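Local coordinates for putative MAR1 (Leishmania donovani, PDB 1X9G), which is of unknown function but belongs to the isochorismatase superfamily and carries the name of a putative ribonuclease, at residues A40-F44 against E194-L200; R92-V96 against Q123-L128; Y16-K20 against V56-K61; R134-D140 against N163-S169; N47-H53 against E78-T84. All coordinates share one frame; numbering follows the deposited sequence.

Interaction 1: residues A40-F44 against E194-L200; sequences ANCVF and EEPPIPL
Asn41 grips the backbone of Ile198 with both ends of its amide. OD1 accepts from Ile198 N at 2.9 Å, with the donor tilted 18° from the amide carbonyl's plane. ND2 donates a hydrogen bond to Ile198 O at 2.7 Å, arriving in the carbonyl plane on a lone pair, and Ile198 O itself lies almost in the amide plane; two bonds of this kind fix the rotation of the amide. Pro197 CD slips in beside OD1, while Leu200 CD2 sits 3.6 Å from ND2. One turn further along the helix, Phe44 has CG anti to its backbone N (chi1 172°), and its ring lies under Pro196, whose CA stands over the ring centre, 4.0 Å from the centroid, in a CH-pi contact. Phe44 CB touches Pro197 CD at 3.7 Å. The carboxylate end, Leu200 O, bonds Thr148 of the second subunit. This is a proline-rich C-terminal tail laid across the first turns of helix 39-55, tied by an asparagine bonded to both backbone polar atoms of one residue.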
# COMPACT_ATOMS: atom_id res chain seq x y z
N ALA A 40 -17.81 16.88 -9.74
CA ALA A 40 -17.43 18.09 -10.41
C ALA A 40 -15.95 18.09 -10.75
O ALA A 40 -15.58 18.49 -11.86
CB ALA A 40 -17.86 19.34 -9.59
N ASN A 41 -15.12 17.57 -9.84
CA ASN A 41 -13.72 17.36 -10.20
C ASN A 41 -13.53 16.38 -11.36
O ASN A 41 -12.64 16.57 -12.20
CB ASN A 41 -12.89 17.00 -9.00
CG ASN A 41 -12.45 18.21 -8.19
OD1 ASN A 41 -13.05 19.28 -8.26
ND2 ASN A 41 -11.41 18.03 -7.41
N CYS A 42 -14.37 15.34 -11.42
CA CYS A 42 -14.37 14.45 -12.58
C CYS A 42 -14.66 15.19 -13.89
O CYS A 42 -14.05 14.91 -14.92
CB CYS A 42 -15.39 13.33 -12.40
SG CYS A 42 -15.04 12.27 -11.04
N VAL A 43 -15.62 16.12 -13.82
CA VAL A 43 -16.00 16.95 -14.97
C VAL A 43 -14.81 17.82 -15.37
O VAL A 43 -14.49 17.96 -16.54
CB VAL A 43 -17.29 17.79 -14.65
CG1 VAL A 43 -17.62 18.81 -15.69
CG2 VAL A 43 -18.51 16.86 -14.45
N PHE A 44 -14.14 18.39 -14.37
CA PHE A 44 -13.01 19.27 -14.58
C PHE A 44 -11.89 18.58 -15.34
O PHE A 44 -11.24 19.20 -16.20
CB PHE A 44 -12.49 19.80 -13.23
CG PHE A 44 -11.21 20.57 -13.35
CD1 PHE A 44 -11.23 21.93 -13.71
CD2 PHE A 44 -9.98 19.94 -13.16
CE1 PHE A 44 -10.01 22.67 -13.86
CE2 PHE A 44 -8.77 20.67 -13.30
CZ PHE A 44 -8.80 22.03 -13.64
N GLU A 194 -5.55 26.40 -14.61
CA GLU A 194 -6.95 26.21 -14.18
C GLU A 194 -7.01 25.42 -12.86
O GLU A 194 -6.23 24.50 -12.62
CB GLU A 194 -7.81 25.53 -15.25
CG GLU A 194 -7.86 26.23 -16.62
CD GLU A 194 -8.58 25.41 -17.73
OE1 GLU A 194 -8.04 25.34 -18.85
OE2 GLU A 194 -9.68 24.83 -17.50
N GLU A 195 -7.94 25.82 -12.01
CA GLU A 195 -8.10 25.30 -10.67
C GLU A 195 -9.42 24.53 -10.59
O GLU A 195 -10.45 25.02 -11.09
CB GLU A 195 -8.17 26.45 -9.66
CG GLU A 195 -7.02 27.47 -9.72
CD GLU A 195 -5.92 27.16 -8.72
OE1 GLU A 195 -5.36 28.10 -8.12
OE2 GLU A 195 -5.62 25.95 -8.53
N PRO A 196 -9.41 23.35 -9.94
CA PRO A 196 -10.59 22.51 -9.76
C PRO A 196 -11.69 23.12 -8.87
O PRO A 196 -11.40 23.92 -7.97
CB PRO A 196 -10.03 21.24 -9.06
CG PRO A 196 -8.62 21.32 -9.16
CD PRO A 196 -8.24 22.76 -9.29
N PRO A 197 -12.93 22.73 -9.09
CA PRO A 197 -14.08 23.10 -8.27
C PRO A 197 -13.88 22.75 -6.79
O PRO A 197 -14.14 23.59 -5.91
CB PRO A 197 -15.21 22.25 -8.85
CG PRO A 197 -14.78 21.91 -10.23
CD PRO A 197 -13.30 21.86 -10.22
N ILE A 198 -13.42 21.53 -6.53
CA ILE A 198 -13.09 21.07 -5.19
C ILE A 198 -11.56 20.97 -5.11
O ILE A 198 -10.95 20.17 -5.82
CB ILE A 198 -13.75 19.69 -4.89
CG1 ILE A 198 -15.25 19.73 -5.26
CG2 ILE A 198 -13.57 19.31 -3.44
CD1 ILE A 198 -15.90 18.37 -5.59
N PRO A 199 -10.93 21.81 -4.27
CA PRO A 199 -9.47 21.89 -4.12
C PRO A 199 -8.87 20.53 -3.92
O PRO A 199 -9.41 19.74 -3.14
CB PRO A 199 -9.30 22.70 -2.84
CG PRO A 199 -10.44 23.63 -2.89
CD PRO A 199 -11.60 22.79 -3.39
N LEU A 200 -7.78 20.26 -4.65
CA LEU A 200 -6.97 19.05 -4.43
C LEU A 200 -6.12 19.20 -3.18
O LEU A 200 -5.43 18.26 -2.77
CB LEU A 200 -6.07 18.76 -5.62
CG LEU A 200 -6.85 18.49 -6.89
CD1 LEU A 200 -5.90 18.01 -7.93
CD2 LEU A 200 -7.96 17.46 -6.62
OXT LEU A 200 -6.12 20.26 -2.55

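Interaction 2: residues R92-V96 against Q123-L128; sequences RFSCV and QTVADL
An ST turn at Ser94 is seated on helix 117-130, held there by Asp127 and Thr124. Ser94 OG lies anti to its own backbone N (chi1 172°), a position from which it accepts from Val96 N at 3.0 Å and donates to Asp127 OD1 at 2.7 Å. OD1 accepts the bond on its anti lone pair, the one away from OD2. One residue on, Cys95 N bonds Thr124 OG1 at 3.0 Å with an N-H...O angle of 165°; the same hydroxyl also bonds Cys120 O one turn back, so the threonine ties the loop to its own helix. Val96 finishes the seat, its CG2 against Asp127 CB and 3.8 Å from Leu128 CD1. At the other end Phe93 CB rests 3.7 Å from Gln123 NE2, whose hydrogen bond goes to Leu174 O of the third subunit. Arg92 reaches toward Asp127, near enough for charge attraction alone. The arrangement is a serine-centred turn within the loop between strand 86-90 and helix 98-102, packed on a helix beside a subunit interface.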
# COMPACT_ATOMS: atom_id res chain seq x y z
N ARG A 92 -22.91 -3.14 -20.93
CA ARG A 92 -21.73 -3.73 -20.33
C ARG A 92 -21.15 -2.77 -19.26
O ARG A 92 -21.08 -1.55 -19.50
CB ARG A 92 -20.72 -4.05 -21.43
CG ARG A 92 -19.37 -4.53 -20.97
CD ARG A 92 -18.90 -5.65 -21.86
NE ARG A 92 -19.22 -6.93 -21.23
CZ ARG A 92 -18.34 -7.87 -20.92
NH1 ARG A 92 -17.04 -7.71 -21.18
NH2 ARG A 92 -18.76 -9.00 -20.35
N PHE A 93 -20.81 -3.30 -18.07
CA PHE A 93 -20.27 -2.43 -17.00
C PHE A 93 -18.91 -1.89 -17.43
O PHE A 93 -18.65 -0.70 -17.30
CB PHE A 93 -20.23 -3.09 -15.62
CG PHE A 93 -21.58 -3.46 -15.10
CD1 PHE A 93 -21.81 -4.73 -14.56
CD2 PHE A 93 -22.65 -2.56 -15.21
CE1 PHE A 93 -23.09 -5.09 -14.08
CE2 PHE A 93 -23.95 -2.91 -14.76
CZ PHE A 93 -24.16 -4.19 -14.18
N SER A 94 -18.10 -2.76 -18.01
CA SER A 94 -16.88 -2.34 -18.67
C SER A 94 -17.06 -1.64 -20.02
O SER A 94 -17.81 -2.13 -20.88
CB SER A 94 -16.03 -3.54 -18.94
OG SER A 94 -14.96 -3.12 -19.75
N CYS A 95 -16.32 -0.53 -20.19
CA CYS A 95 -16.13 0.18 -21.46
C CYS A 95 -15.62 -0.64 -22.63
O CYS A 95 -15.81 -0.24 -23.77
CB CYS A 95 -15.19 1.36 -21.30
SG CYS A 95 -15.83 2.70 -20.29
N VAL A 96 -14.98 -1.78 -22.39
CA VAL A 96 -14.49 -2.59 -23.51
C VAL A 96 -15.64 -3.35 -24.20
O VAL A 96 -15.94 -4.51 -23.90
CB VAL A 96 -13.30 -3.49 -23.11
CG1 VAL A 96 -12.67 -4.14 -24.34
CG2 VAL A 96 -12.25 -2.66 -22.32
N GLN A 123 -13.78 -2.57 -13.87
CA GLN A 123 -13.92 -3.59 -14.96
C GLN A 123 -13.26 -3.17 -16.25
O GLN A 123 -12.60 -3.98 -16.93
CB GLN A 123 -15.39 -3.98 -15.18
CG GLN A 123 -16.03 -4.43 -13.86
CD GLN A 123 -17.36 -5.13 -14.01
OE1 GLN A 123 -17.53 -5.95 -14.90
NE2 GLN A 123 -18.28 -4.87 -13.08
N THR A 124 -13.41 -1.89 -16.56
CA THR A 124 -12.79 -1.30 -17.77
C THR A 124 -11.27 -1.49 -17.75
O THR A 124 -10.70 -2.00 -18.73
CB THR A 124 -13.12 0.17 -17.83
OG1 THR A 124 -14.54 0.30 -17.92
CG2 THR A 124 -12.46 0.83 -18.96
N VAL A 125 -10.61 -1.12 -16.63
CA VAL A 125 -9.16 -1.28 -16.58
C VAL A 125 -8.68 -2.73 -16.58
O VAL A 125 -7.70 -3.00 -17.24
CB VAL A 125 -8.37 -0.34 -15.54
CG1 VAL A 125 -9.21 0.75 -14.97
CG2 VAL A 125 -7.70 -1.09 -14.45
N ALA A 126 -9.35 -3.66 -15.91
CA ALA A 126 -8.91 -5.07 -16.00
C ALA A 126 -8.95 -5.56 -17.47
O ALA A 126 -8.05 -6.26 -17.91
CB ALA A 126 -9.70 -5.99 -15.05
N ASP A 127 -9.98 -5.15 -18.23
CA ASP A 127 -10.11 -5.49 -19.68
C ASP A 127 -9.00 -4.86 -20.55
O ASP A 127 -8.33 -5.55 -21.32
CB ASP A 127 -11.49 -5.14 -20.26
CG ASP A 127 -12.64 -6.02 -19.73
OD1 ASP A 127 -13.78 -5.50 -19.73
OD2 ASP A 127 -12.47 -7.21 -19.33
N LEU A 128 -8.79 -3.56 -20.40
CA LEU A 128 -7.63 -2.90 -20.97
C LEU A 128 -6.33 -3.64 -20.69
O LEU A 128 -5.52 -3.84 -21.60
CB LEU A 128 -7.54 -1.48 -20.45
CG LEU A 128 -8.21 -0.33 -21.23
CD1 LEU A 128 -8.96 -0.80 -22.52
CD2 LEU A 128 -9.07 0.59 -20.30

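Interaction 3: residues Y16-K20 against V56-K61; sequences YSKGK and VPENTK
The first torsions of Tyr16 and Val56 turn their side chains against each other. With chi1 at 59°, Tyr16 CG is wedged between its backbone N and carbonyl carbon, which turns the ring toward the valine; Val56, with CG1 anti to the backbone N (chi1 -167°), presents both methyls. CG2 stands over the middle of the ring face, 4.1 Å from the centroid, in a CH-pi contact, and CG1 presses on Tyr16 CD2 at 3.5 Å. The phenol oxygen bonds Asp182 and Asn184.

Asn59 carries the next part of the contact. Its OD1 lies 3.1 Å from Tyr16 O and 3.2 Å from Gly19 O, two acceptors facing a third, while ND2 donates to Glu58 OE1 at 3.3 Å, meeting it from above the carboxylate plane. The close oxygens hint that the amide might be turned over, although the ND2 bond to Glu58 supports it as modelled. Lys20 comes alongside with a CA-H...O contact, CA to Asn59 O 3.3 Å. Its stem then runs past Lys61, whose NZ forms a salt bridge with Asp106.

The type I turn from Val56 to Asn59 joins helix 39-55 to strand 60-67, and residues 16-20 lead into strand 21-26. Asn59 and Lys61 bond Thr21 and Phe23 through backbone atoms, so the contact lies where these two neighbouring parallel strands begin.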
# COMPACT_ATOMS: atom_id res chain seq x y z
N TYR A 16 4.20 12.51 -25.67
CA TYR A 16 2.94 12.41 -26.46
C TYR A 16 3.06 11.92 -27.91
O TYR A 16 2.09 11.38 -28.46
CB TYR A 16 2.11 13.71 -26.43
CG TYR A 16 2.78 14.98 -26.96
CD1 TYR A 16 3.06 16.04 -26.10
CD2 TYR A 16 3.09 15.14 -28.33
CE1 TYR A 16 3.66 17.22 -26.55
CE2 TYR A 16 3.70 16.34 -28.81
CZ TYR A 16 3.98 17.38 -27.90
OH TYR A 16 4.58 18.58 -28.28
N SER A 17 4.24 12.10 -28.51
CA SER A 17 4.48 11.78 -29.91
C SER A 17 4.95 10.35 -30.14
O SER A 17 5.10 9.93 -31.29
CB SER A 17 5.49 12.77 -30.52
OG SER A 17 6.77 12.61 -29.92
N LYS A 18 5.21 9.61 -29.07
CA LYS A 18 5.55 8.18 -29.15
C LYS A 18 4.24 7.35 -29.04
O LYS A 18 3.68 7.20 -27.95
CB LYS A 18 6.57 7.83 -28.05
CG LYS A 18 7.14 6.39 -28.09
CD LYS A 18 8.11 6.08 -26.90
CE LYS A 18 8.14 4.55 -26.51
NZ LYS A 18 6.93 4.02 -25.70
N GLY A 19 3.74 6.87 -30.17
CA GLY A 19 2.53 6.03 -30.21
C GLY A 19 1.23 6.80 -30.17
O GLY A 19 1.17 7.94 -30.63
N LYS A 20 0.18 6.16 -29.65
CA LYS A 20 -1.15 6.76 -29.52
C LYS A 20 -1.69 6.54 -28.12
O LYS A 20 -1.40 5.52 -27.49
CB LYS A 20 -2.17 6.18 -30.53
CG LYS A 20 -1.73 6.13 -31.98
CD LYS A 20 -2.93 5.98 -32.92
CE LYS A 20 -2.67 6.58 -34.35
NZ LYS A 20 -3.33 7.93 -34.60
N VAL A 56 -3.11 18.05 -29.10
CA VAL A 56 -2.28 17.00 -29.73
C VAL A 56 -3.08 15.87 -30.41
O VAL A 56 -2.94 14.72 -30.05
CB VAL A 56 -1.18 16.45 -28.74
CG1 VAL A 56 -0.14 15.61 -29.50
CG2 VAL A 56 -0.45 17.62 -28.03
N PRO A 57 -3.86 16.19 -31.45
CA PRO A 57 -4.88 15.27 -31.96
C PRO A 57 -4.42 14.16 -32.91
O PRO A 57 -5.15 13.17 -33.07
CB PRO A 57 -5.87 16.21 -32.66
CG PRO A 57 -5.26 17.60 -32.58
CD PRO A 57 -3.85 17.44 -32.25
N GLU A 58 -3.27 14.30 -33.54
CA GLU A 58 -2.78 13.26 -34.45
C GLU A 58 -2.20 12.12 -33.63
O GLU A 58 -1.79 11.10 -34.18
CB GLU A 58 -1.70 13.81 -35.41
CG GLU A 58 -1.57 15.35 -35.46
CD GLU A 58 -0.91 15.95 -34.18
OE1 GLU A 58 -1.09 15.40 -33.07
OE2 GLU A 58 -0.21 16.99 -34.30
N ASN A 59 -2.18 12.30 -32.31
CA ASN A 59 -1.60 11.33 -31.36
C ASN A 59 -2.55 10.80 -30.29
O ASN A 59 -2.19 9.90 -29.54
CB ASN A 59 -0.41 11.96 -30.65
CG ASN A 59 0.81 11.94 -31.49
OD1 ASN A 59 1.55 10.95 -31.50
ND2 ASN A 59 1.04 13.04 -32.22
N THR A 60 -3.75 11.38 -30.20
CA THR A 60 -4.68 11.05 -29.15
C THR A 60 -6.11 11.04 -29.67
O THR A 60 -6.53 11.97 -30.34
CB THR A 60 -4.59 12.05 -27.97
OG1 THR A 60 -5.04 13.34 -28.39
CG2 THR A 60 -3.19 12.19 -27.46
N LYS A 61 -6.83 9.96 -29.38
CA LYS A 61 -8.28 9.90 -29.56
C LYS A 61 -9.00 10.25 -28.25
O LYS A 61 -8.41 10.14 -27.15
CB LYS A 61 -8.71 8.49 -29.99
CG LYS A 61 -7.82 7.91 -31.11
CD LYS A 61 -8.28 6.31 -31.25
CE LYS A 61 -7.22 5.91 -32.56
NZ LYS A 61 -7.53 4.43 -32.84

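Interaction 4: residues R134-D140 against N163-S169; sequences RVFLPKD and NCEITTS
Glu165, Leu137 and Asn163 have the most surface buried where strands 134-138 and 164-167 run parallel. Glu165 is bonded twice through its backbone: N to Val135 O at 2.8 Å and O to Leu137 N at 2.9 Å. Its side chain, extended beyond CG, lies beside Phe136 and points the same way; OE2 meets the ring's edge, 3.5 Å from CE2, with the carboxylate turned steeply to the ring. OE1 makes a long, less certain salt bridge to Arg134 NH2, which hydrogen-bonds Leu12 O. Leu137 leaves from the other face, its CD1 3.6 Å from Cys164 SG and 4.0 Å from Ile166 CG1, and its carbonyl takes Thr167 N. Asn163 gives its O to Val135 N at 2.7 Å, while its amide ND2 crosses close to Arg134 CD. Val135 and Leu137 pack on helix 117-130, and Pro138 and Thr167 on helix 169-176. Strand 164-167, one of the sheet's two outermost within the chain, is joined to strand 134-143 through helix 147-158 as a beta-alpha-beta unit.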
# COMPACT_ATOMS: atom_id res chain seq x y z
N ARG A 134 -1.14 0.04 -21.83
CA ARG A 134 -0.76 0.60 -20.53
C ARG A 134 -1.91 1.48 -20.07
O ARG A 134 -2.43 2.30 -20.86
CB ARG A 134 0.55 1.39 -20.53
CG ARG A 134 1.56 1.00 -21.57
CD ARG A 134 2.96 0.74 -21.06
NE ARG A 134 3.36 1.45 -19.84
CZ ARG A 134 4.22 2.47 -19.80
NH1 ARG A 134 4.76 2.95 -20.93
NH2 ARG A 134 4.53 3.03 -18.63
N VAL A 135 -2.33 1.32 -18.82
CA VAL A 135 -3.35 2.21 -18.31
C VAL A 135 -2.91 3.22 -17.24
O VAL A 135 -2.11 2.90 -16.36
CB VAL A 135 -4.78 1.51 -18.14
CG1 VAL A 135 -4.77 0.05 -18.45
CG2 VAL A 135 -5.45 1.87 -16.85
N PHE A 136 -3.38 4.46 -17.40
CA PHE A 136 -3.01 5.60 -16.57
C PHE A 136 -4.24 6.29 -16.11
O PHE A 136 -5.14 6.54 -16.92
CB PHE A 136 -2.15 6.59 -17.34
CG PHE A 136 -0.94 5.97 -17.95
CD1 PHE A 136 -1.02 5.35 -19.20
CD2 PHE A 136 0.29 5.98 -17.27
CE1 PHE A 136 0.12 4.76 -19.77
CE2 PHE A 136 1.42 5.38 -17.80
CZ PHE A 136 1.34 4.78 -19.06
N LEU A 137 -4.31 6.58 -14.82
CA LEU A 137 -5.57 6.98 -14.23
C LEU A 137 -5.35 8.21 -13.39
O LEU A 137 -4.56 8.19 -12.49
CB LEU A 137 -6.14 5.80 -13.36
CG LEU A 137 -6.49 4.50 -14.11
CD1 LEU A 137 -5.90 3.34 -13.46
CD2 LEU A 137 -8.02 4.35 -14.21
N PRO A 138 -6.02 9.32 -13.71
CA PRO A 138 -5.91 10.45 -12.80
C PRO A 138 -6.90 10.28 -11.67
O PRO A 138 -8.11 10.41 -11.93
CB PRO A 138 -6.32 11.63 -13.67
CG PRO A 138 -7.36 11.03 -14.61
CD PRO A 138 -6.87 9.63 -14.89
N LYS A 139 -6.42 10.02 -10.45
CA LYS A 139 -7.28 9.83 -9.27
C LYS A 139 -8.18 11.02 -9.00
O LYS A 139 -9.26 10.91 -8.41
CB LYS A 139 -6.43 9.59 -8.02
CG LYS A 139 -7.27 9.14 -6.83
CD LYS A 139 -6.37 8.78 -5.65
CE LYS A 139 -7.01 9.14 -4.35
NZ LYS A 139 -6.58 8.09 -3.36
N ASP A 140 -7.61 12.15 -9.33
CA ASP A 140 -8.21 13.38 -9.71
C ASP A 140 -9.63 13.38 -10.30
O ASP A 140 -10.50 14.16 -9.90
CB ASP A 140 -7.24 13.92 -10.79
CG ASP A 140 -6.87 15.25 -10.49
OD1 ASP A 140 -7.21 15.59 -9.35
OD2 ASP A 140 -6.30 15.98 -11.30
N ASN A 163 1.84 -2.21 -15.69
CA ASN A 163 1.08 -1.62 -16.75
C ASN A 163 -0.15 -0.81 -16.31
O ASN A 163 -0.85 -0.29 -17.16
CB ASN A 163 0.77 -2.67 -17.80
CG ASN A 163 2.04 -3.18 -18.46
OD1 ASN A 163 2.31 -4.37 -18.47
ND2 ASN A 163 2.87 -2.25 -18.96
N CYS A 164 -0.34 -0.62 -15.00
CA CYS A 164 -1.38 0.28 -14.50
C CYS A 164 -0.78 1.32 -13.56
O CYS A 164 0.01 0.98 -12.71
CB CYS A 164 -2.46 -0.54 -13.80
SG CYS A 164 -3.89 0.40 -13.32
N GLU A 165 -1.11 2.60 -13.73
CA GLU A 165 -0.54 3.64 -12.86
C GLU A 165 -1.52 4.70 -12.49
O GLU A 165 -2.15 5.29 -13.37
CB GLU A 165 0.66 4.33 -13.49
CG GLU A 165 1.74 3.38 -14.01
CD GLU A 165 2.98 4.14 -14.55
OE1 GLU A 165 3.97 3.45 -14.85
OE2 GLU A 165 2.93 5.40 -14.69
N ILE A 166 -1.64 4.95 -11.19
CA ILE A 166 -2.56 5.94 -10.68
C ILE A 166 -1.76 7.15 -10.27
O ILE A 166 -0.89 7.07 -9.39
CB ILE A 166 -3.42 5.38 -9.50
CG1 ILE A 166 -4.22 4.16 -9.98
CG2 ILE A 166 -4.44 6.44 -8.96
CD1 ILE A 166 -4.87 3.46 -8.88
N THR A 167 -2.02 8.28 -10.92
CA THR A 167 -1.38 9.54 -10.50
C THR A 167 -2.49 10.58 -10.44
O THR A 167 -3.50 10.37 -9.80
CB THR A 167 -0.19 9.96 -11.41
OG1 THR A 167 -0.58 9.82 -12.80
CG2 THR A 167 1.11 9.11 -11.14
N THR A 168 -2.30 11.70 -11.15
CA THR A 168 -3.29 12.74 -11.23
C THR A 168 -3.13 13.37 -12.58
O THR A 168 -2.15 13.12 -13.27
CB THR A 168 -3.16 13.84 -10.12
OG1 THR A 168 -1.83 14.37 -10.11
CG2 THR A 168 -3.46 13.31 -8.73
N SER A 169 -4.09 14.21 -12.94
CA SER A 169 -4.07 14.95 -14.21
C SER A 169 -2.92 15.93 -14.39
O SER A 169 -2.42 16.06 -15.49
CB SER A 169 -5.44 15.61 -14.50
OG SER A 169 -5.78 16.64 -13.58

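Interaction 5: residues N47-H53 against E78-T84; sequences NRLARLH and EITLPKT
A set of polar side chains from helix 39-55, Asn47, Arg51 and His53, holds the irregular segment 78-84, which runs between strands 60-67 and 86-90. The Asn47 amide bonds on both sides: OD1 takes Thr80 N at 3.3 Å in the carbonyl plane, and ND2 donates to Glu78 O at 3.3 Å, with a weak bond to Glu78 OE2 besides. Arg51 starts away from the loop but doubles back, bent at chi2 (-68°) and chi3 (75°), so that NH2 meets Thr80 O at 2.7 Å; NE goes to Glu54 in a salt bridge. Thr80 is thus gripped by its N-H and its carbonyl. His53 offers its ring edge: NE2 and Thr84 OG1 are 2.8 Å apart, either able to donate, and CD2 meets Pro82 CG at 3.7 Å, while ND1 bonds Thr60. Ala50 CB packs loosely on Pro82 CG. The result is a loop tied to a helix mainly by helix side chains bonding loop backbone, in an alpha/beta fold of parallel strands flanked by helices.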
# COMPACT_ATOMS: atom_id res chain seq x y z
N ASN A 47 -12.92 17.86 -18.94
CA ASN A 47 -12.57 19.08 -19.71
C ASN A 47 -11.07 19.22 -19.92
O ASN A 47 -10.67 19.35 -21.07
CB ASN A 47 -13.14 20.38 -19.10
CG ASN A 47 -14.67 20.45 -19.16
OD1 ASN A 47 -15.30 20.08 -20.17
ND2 ASN A 47 -15.27 20.94 -18.07
N ARG A 48 -10.26 19.14 -18.85
CA ARG A 48 -8.78 19.22 -18.96
C ARG A 48 -8.15 18.33 -20.03
O ARG A 48 -7.36 18.82 -20.84
CB ARG A 48 -8.06 18.99 -17.61
CG ARG A 48 -6.51 18.97 -17.72
CD ARG A 48 -5.79 18.92 -16.32
NE ARG A 48 -5.64 20.26 -15.73
CZ ARG A 48 -5.32 20.51 -14.46
NH1 ARG A 48 -5.08 19.52 -13.60
NH2 ARG A 48 -5.22 21.78 -14.05
N LEU A 49 -8.49 17.04 -20.01
CA LEU A 49 -8.01 16.08 -21.03
C LEU A 49 -8.64 16.31 -22.40
O LEU A 49 -8.14 15.79 -23.42
CB LEU A 49 -8.26 14.62 -20.57
CG LEU A 49 -7.33 13.97 -19.51
CD1 LEU A 49 -5.86 13.94 -19.97
CD2 LEU A 49 -7.39 14.71 -18.22
N ALA A 50 -9.75 17.06 -22.43
CA ALA A 50 -10.47 17.32 -23.67
C ALA A 50 -9.68 18.35 -24.41
O ALA A 50 -9.32 18.13 -25.56
CB ALA A 50 -11.91 17.82 -23.41
N ARG A 51 -9.35 19.44 -23.70
CA ARG A 51 -8.55 20.53 -24.25
C ARG A 51 -7.14 20.08 -24.61
O ARG A 51 -6.58 20.52 -25.63
CB ARG A 51 -8.50 21.72 -23.28
CG ARG A 51 -9.88 22.22 -22.77
CD ARG A 51 -10.73 22.86 -23.85
NE ARG A 51 -11.35 21.91 -24.77
CZ ARG A 51 -12.42 21.16 -24.49
NH1 ARG A 51 -12.94 21.19 -23.25
NH2 ARG A 51 -12.94 20.34 -25.41
N LEU A 52 -6.57 19.21 -23.78
CA LEU A 52 -5.28 18.61 -24.06
C LEU A 52 -5.24 17.84 -25.40
O LEU A 52 -4.26 17.94 -26.14
CB LEU A 52 -4.84 17.68 -22.90
CG LEU A 52 -3.50 16.98 -23.15
CD1 LEU A 52 -2.48 18.08 -23.31
CD2 LEU A 52 -3.05 15.95 -22.09
N HIS A 53 -6.27 17.04 -25.65
CA HIS A 53 -6.32 16.22 -26.85
C HIS A 53 -6.42 17.11 -28.11
O HIS A 53 -5.79 16.79 -29.13
CB HIS A 53 -7.48 15.22 -26.77
CG HIS A 53 -8.13 14.91 -28.08
ND1 HIS A 53 -7.54 14.11 -29.04
CD2 HIS A 53 -9.34 15.26 -28.58
CE1 HIS A 53 -8.35 14.00 -30.08
NE2 HIS A 53 -9.45 14.69 -29.83
N GLU A 78 -22.03 20.30 -18.94
CA GLU A 78 -20.82 21.00 -18.52
C GLU A 78 -19.50 20.34 -19.04
O GLU A 78 -18.43 20.96 -18.98
CB GLU A 78 -20.89 21.28 -17.01
CG GLU A 78 -19.54 21.49 -16.27
CD GLU A 78 -18.80 22.81 -16.62
OE1 GLU A 78 -19.28 23.89 -16.19
OE2 GLU A 78 -17.72 22.76 -17.26
N ILE A 79 -19.57 19.13 -19.60
CA ILE A 79 -18.44 18.65 -20.41
C ILE A 79 -18.58 19.03 -21.91
O ILE A 79 -19.44 18.48 -22.65
CB ILE A 79 -18.15 17.13 -20.27
CG1 ILE A 79 -17.81 16.77 -18.82
CG2 ILE A 79 -16.98 16.71 -21.17
CD1 ILE A 79 -18.22 15.35 -18.41
N THR A 80 -17.71 19.94 -22.35
CA THR A 80 -17.61 20.30 -23.75
C THR A 80 -16.65 19.41 -24.52
O THR A 80 -15.47 19.70 -24.66
CB THR A 80 -17.36 21.81 -23.98
OG1 THR A 80 -16.91 22.43 -22.77
CG2 THR A 80 -18.70 22.49 -24.44
N LEU A 81 -17.22 18.31 -25.00
CA LEU A 81 -16.58 17.35 -25.89
C LEU A 81 -15.83 17.96 -27.07
O LEU A 81 -16.27 18.97 -27.63
CB LEU A 81 -17.66 16.41 -26.47
CG LEU A 81 -18.37 15.38 -25.58
CD1 LEU A 81 -17.38 14.88 -24.50
CD2 LEU A 81 -19.68 15.92 -24.99
N PRO A 82 -14.71 17.33 -27.47
CA PRO A 82 -14.04 17.71 -28.71
C PRO A 82 -14.89 17.27 -29.91
O PRO A 82 -15.65 16.30 -29.80
CB PRO A 82 -12.72 16.92 -28.66
CG PRO A 82 -12.64 16.30 -27.32
CD PRO A 82 -14.03 16.22 -26.79
N LYS A 83 -14.76 17.95 -31.06
CA LYS A 83 -15.53 17.56 -32.25
C LYS A 83 -15.14 16.16 -32.71
O LYS A 83 -15.96 15.43 -33.27
CB LYS A 83 -15.37 18.56 -33.41
CG LYS A 83 -15.54 20.01 -33.02
CD LYS A 83 -16.90 20.25 -32.37
CE LYS A 83 -17.05 21.71 -31.96
NZ LYS A 83 -18.43 22.18 -32.25
N THR A 84 -13.88 15.79 -32.46
CA THR A 84 -13.38 14.48 -32.85
C THR A 84 -13.87 13.31 -31.97
O THR A 84 -13.58 12.15 -32.30
CB THR A 84 -11.83 14.49 -32.91
OG1 THR A 84 -11.32 15.27 -31.83
CG2 THR A 84 -11.35 15.10 -34.23

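Overall arrangement
From the N terminus, residues 16-20 open first and close on 56-61: interaction 3 ties the entry of strand 21-26 to that of strand 60-67. Its loop crosses those of interactions 1 and 5, which open within it on helix 39-55 and close beyond it. Interaction 5 closes at 78-84, bringing the link to strand 86-90 onto the helix. Interaction 2 and then interaction 4 follow in series, the first joining 92-96 to helix 117-130, the second pairing strands at the sheet's other end. Interaction 1 closes last at the C terminus, enclosing interactions 2, 4 and 5. Helix 39-55 serves both 1 and 5, and Arg48 with Ser169 probably bonds 5 to 4.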